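Local coordinates for FtsZ-like protein of unknown function (Nostoc punctiforme, PDB 3C8L), which is of unknown function but FtsZ-like, belongs to a family of conserved hypothetical proteins and probably assembles as a tetramer, at residues M91-R96 / M108-A113. Numbering follows the deposited sequence. Where two conformers were deposited one is given.
Sequences MIVQGR and MLIAIA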
HETATM    1  N   MSE A  91      -2.146   9.692 -13.313  1.00  8.97           N
HETATM    2  CA  MSE A  91      -3.386  10.456 -13.279  1.00  8.79           C
HETATM    3  C   MSE A  91      -3.170  11.849 -12.685  1.00  9.56           C
HETATM    4  O   MSE A  91      -2.258  12.046 -11.883  1.00  9.86           O
HETATM    5  CB  MSE A  91      -4.448   9.721 -12.429  1.00  9.54           C
HETATM    6  CG  MSE A  91      -5.883  10.187 -12.639  1.00 10.49           C
HETATM    7 SE   MSE A  91      -7.207   9.023 -11.845  0.75  9.15          SE
HETATM    8  CE  MSE A  91      -7.148   9.882 -10.227  1.00  9.21           C
ATOM      9  N   ILE A  92      -3.961  12.819 -13.139  1.00  9.80           N
ATOM     10  CA  ILE A  92      -3.987  14.157 -12.549  1.00 10.42           C
ATOM     11  C   ILE A  92      -5.336  14.285 -11.801  1.00 10.92           C
ATOM     12  O   ILE A  92      -6.397  13.999 -12.369  1.00 12.25           O
ATOM     13  CB  ILE A  92      -3.972  15.289 -13.580  1.00 11.71           C
ATOM     14  CG1 ILE A  92      -2.663  15.244 -14.366  1.00 11.54           C
ATOM     15  CG2 ILE A  92      -4.165  16.637 -12.865  1.00 12.36           C
ATOM     16  CD1 ILE A  92      -2.580  16.240 -15.553  1.00 13.84           C
ATOM     17  N   VAL A  93      -5.294  14.705 -10.536  1.00 11.00           N
ATOM     18  CA  VAL A  93      -6.513  15.008  -9.800  1.00 12.00           C
ATOM     19  C   VAL A  93      -6.569  16.564  -9.803  1.00 12.35           C
ATOM     20  O   VAL A  93      -5.665  17.224  -9.277  1.00 12.92           O
ATOM     21  CB  VAL A  93      -6.491  14.488  -8.369  1.00 12.32           C
ATOM     22  CG1 VAL A  93      -7.781  14.879  -7.663  1.00 13.82           C
ATOM     23  CG2 VAL A  93      -6.271  12.970  -8.355  1.00 13.45           C
ATOM     24  N   GLN A  94      -7.610  17.113 -10.432  0.80 12.51           N
ATOM     25  CA  GLN A  94      -7.847  18.558 -10.500  0.80 14.94           C
ATOM     26  C   GLN A  94      -8.561  19.065  -9.268  0.80 15.25           C
ATOM     27  O   GLN A  94      -9.536  18.478  -8.801  0.80 16.64           O
ATOM     28  CB  GLN A  94      -8.765  18.886 -11.681  0.80 17.26           C
ATOM     29  CG  GLN A  94      -8.166  18.693 -13.039  0.80 20.10           C
ATOM     30  CD  GLN A  94      -7.118  19.738 -13.370  0.80 21.52           C
ATOM     31  OE1 GLN A  94      -7.077  20.818 -12.766  0.80 23.65           O
ATOM     32  NE2 GLN A  94      -6.281  19.437 -14.340  0.80 22.49           N
ATOM     33  N   GLY A  95      -8.116  20.191  -8.743  1.00 15.70           N
ATOM     34  CA  GLY A  95      -8.782  20.759  -7.592  1.00 17.02           C
ATOM     35  C   GLY A  95      -8.117  22.076  -7.239  1.00 17.37           C
ATOM     36  O   GLY A  95      -6.895  22.188  -7.287  1.00 17.73           O
ATOM     37  N   ARG A  96      -8.912  23.060  -6.850  1.00 18.60           N
ATOM     38  CA  ARG A  96      -8.381  24.369  -6.508  1.00 20.22           C
ATOM     39  C   ARG A  96      -7.310  24.311  -5.415  1.00 20.32           C
ATOM     40  O   ARG A  96      -7.496  23.677  -4.375  1.00 20.53           O
ATOM     41  CB  ARG A  96      -9.517  25.271  -6.055  1.00 21.60           C
ATOM     42  CG  ARG A  96      -9.068  26.673  -5.688  1.00 22.84           C
HETATM   43  N   MSE A 108      -2.908  17.531  -8.443  1.00 12.12           N
HETATM   44  CA  MSE A 108      -2.177  16.512  -7.669  0.67 11.90           C
HETATM   45  C   MSE A 108      -1.775  15.543  -8.763  1.00 10.30           C
HETATM   46  O   MSE A 108      -2.609  15.157  -9.590  1.00 11.83           O
HETATM   47  CB  MSE A 108      -2.970  15.760  -6.597  0.67 12.84           C
HETATM   48  CG  MSE A 108      -3.374  16.559  -5.407  0.67 13.68           C
HETATM   49 SE   MSE A 108      -3.839  15.395  -3.932  0.50 15.66          SE
HETATM   50  CE  MSE A 108      -5.538  14.932  -4.559  0.67 13.16           C
ATOM     51  N   LEU A 109      -0.510  15.138  -8.755  1.00  9.90           N
ATOM     52  CA  LEU A 109       0.034  14.239  -9.753  1.00  9.27           C
ATOM     53  C   LEU A 109       0.291  12.864  -9.166  1.00  8.85           C
ATOM     54  O   LEU A 109       0.971  12.736  -8.132  1.00 10.10           O
ATOM     55  CB  LEU A 109       1.344  14.806 -10.322  1.00 10.10           C
ATOM     56  CG  LEU A 109       1.285  16.275 -10.787  1.00 10.87           C
ATOM     57  CD1 LEU A 109       2.666  16.697 -11.349  1.00 12.20           C
ATOM     58  CD2 LEU A 109       0.193  16.502 -11.816  1.00 12.27           C
ATOM     59  N   ILE A 110      -0.204  11.842  -9.858  1.00  8.36           N
ATOM     60  CA  ILE A 110      -0.062  10.469  -9.429  1.00  8.38           C
ATOM     61  C   ILE A 110       0.750   9.677 -10.444  1.00  8.04           C
ATOM     62  O   ILE A 110       0.435   9.655 -11.637  1.00  8.86           O
ATOM     63  CB  ILE A 110      -1.439   9.804  -9.184  1.00  8.61           C
ATOM     64  CG1 ILE A 110      -2.283  10.635  -8.215  1.00 10.17           C
ATOM     65  CG2 ILE A 110      -1.194   8.389  -8.684  1.00 10.10           C
ATOM     66  CD1 ILE A 110      -3.686  10.127  -8.040  1.00 10.89           C
ATOM     67  N   ALA A 111       1.848   9.073  -9.974  1.00  7.91           N
ATOM     68  CA  ALA A 111       2.715   8.234 -10.764  1.00  8.20           C
ATOM     69  C   ALA A 111       2.585   6.773 -10.364  1.00  8.39           C
ATOM     70  O   ALA A 111       2.274   6.473  -9.214  1.00  8.73           O
ATOM     71  CB  ALA A 111       4.226   8.621 -10.537  1.00  9.02           C
ATOM     72  N   ILE A 112       2.853   5.928 -11.344  1.00  8.34           N
ATOM     73  CA  ILE A 112       2.955   4.494 -11.174  0.50  8.25           C
ATOM     74  C   ILE A 112       4.384   4.085 -11.512  1.00  7.53           C
ATOM     75  O   ILE A 112       4.964   4.599 -12.472  1.00  8.95           O
ATOM     76  CB  ILE A 112       2.012   3.763 -12.132  0.50  9.19           C
ATOM     77  CG1 ILE A 112       0.572   4.061 -11.737  0.50 10.36           C
ATOM     78  CG2 ILE A 112       2.278   2.244 -12.152  0.50  9.44           C
ATOM     79  CD1 ILE A 112      -0.373   3.626 -12.763  0.50 11.24           C
ATOM     80  N   ALA A 113       4.957   3.168 -10.727  1.00  8.25           N
ATOM     81  CA  ALA A 113       6.265   2.600 -11.014  1.00  8.18           C
ATOM     82  C   ALA A 113       6.170   1.069 -10.998  1.00  8.85           C
ATOM     83  O   ALA A 113       5.508   0.484 -10.144  1.00  9.10           O
ATOM     84  CB  ALA A 113       7.374   3.049 -10.020  1.00  9.70           C
TER
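An antiparallel strand pairing joins the C-terminal end of strand 81-94 to the start of strand 107-120 within the mixed sheet of the chain; the backbone holds the register while the two faces meet different surroundings. M91 and I110 form one hydrogen-bonded pair, V93 and M108 the next, each closed by two N-H...O bonds, with I92 and L109 as the non-hydrogen-bonded pair between. The bonds differ in approach: I110 N meets M91 O nearly along the C=O axis at 2.9 Å, whereas M91 N reaches a lone pair of I110 O at 3.1 Å. M108 N donates to V93 O, and M108 O accepts V93 N (2.9 Å) and also a CA-H...O contact from I92 CA (3.4 Å). On one face, I92 and L109 run side by side against Y64, with P22 of helix 22-34 touching L109; CG1 of I92 lies 4.0 Å from CD2 of L109. M91, V93, M108 and I110 share the other face, which packs against the second subunit: M91 on its A61, I110 on its I112. There I110 CD1 faces M91 CE and V93 CG2 together, 3.9 Å from the latter. V93 CG1, anti to its backbone N (chi1 178°), meets M108 instead, whose chain, bent at chi3 (-78°), brings CE to 3.8 Å from it.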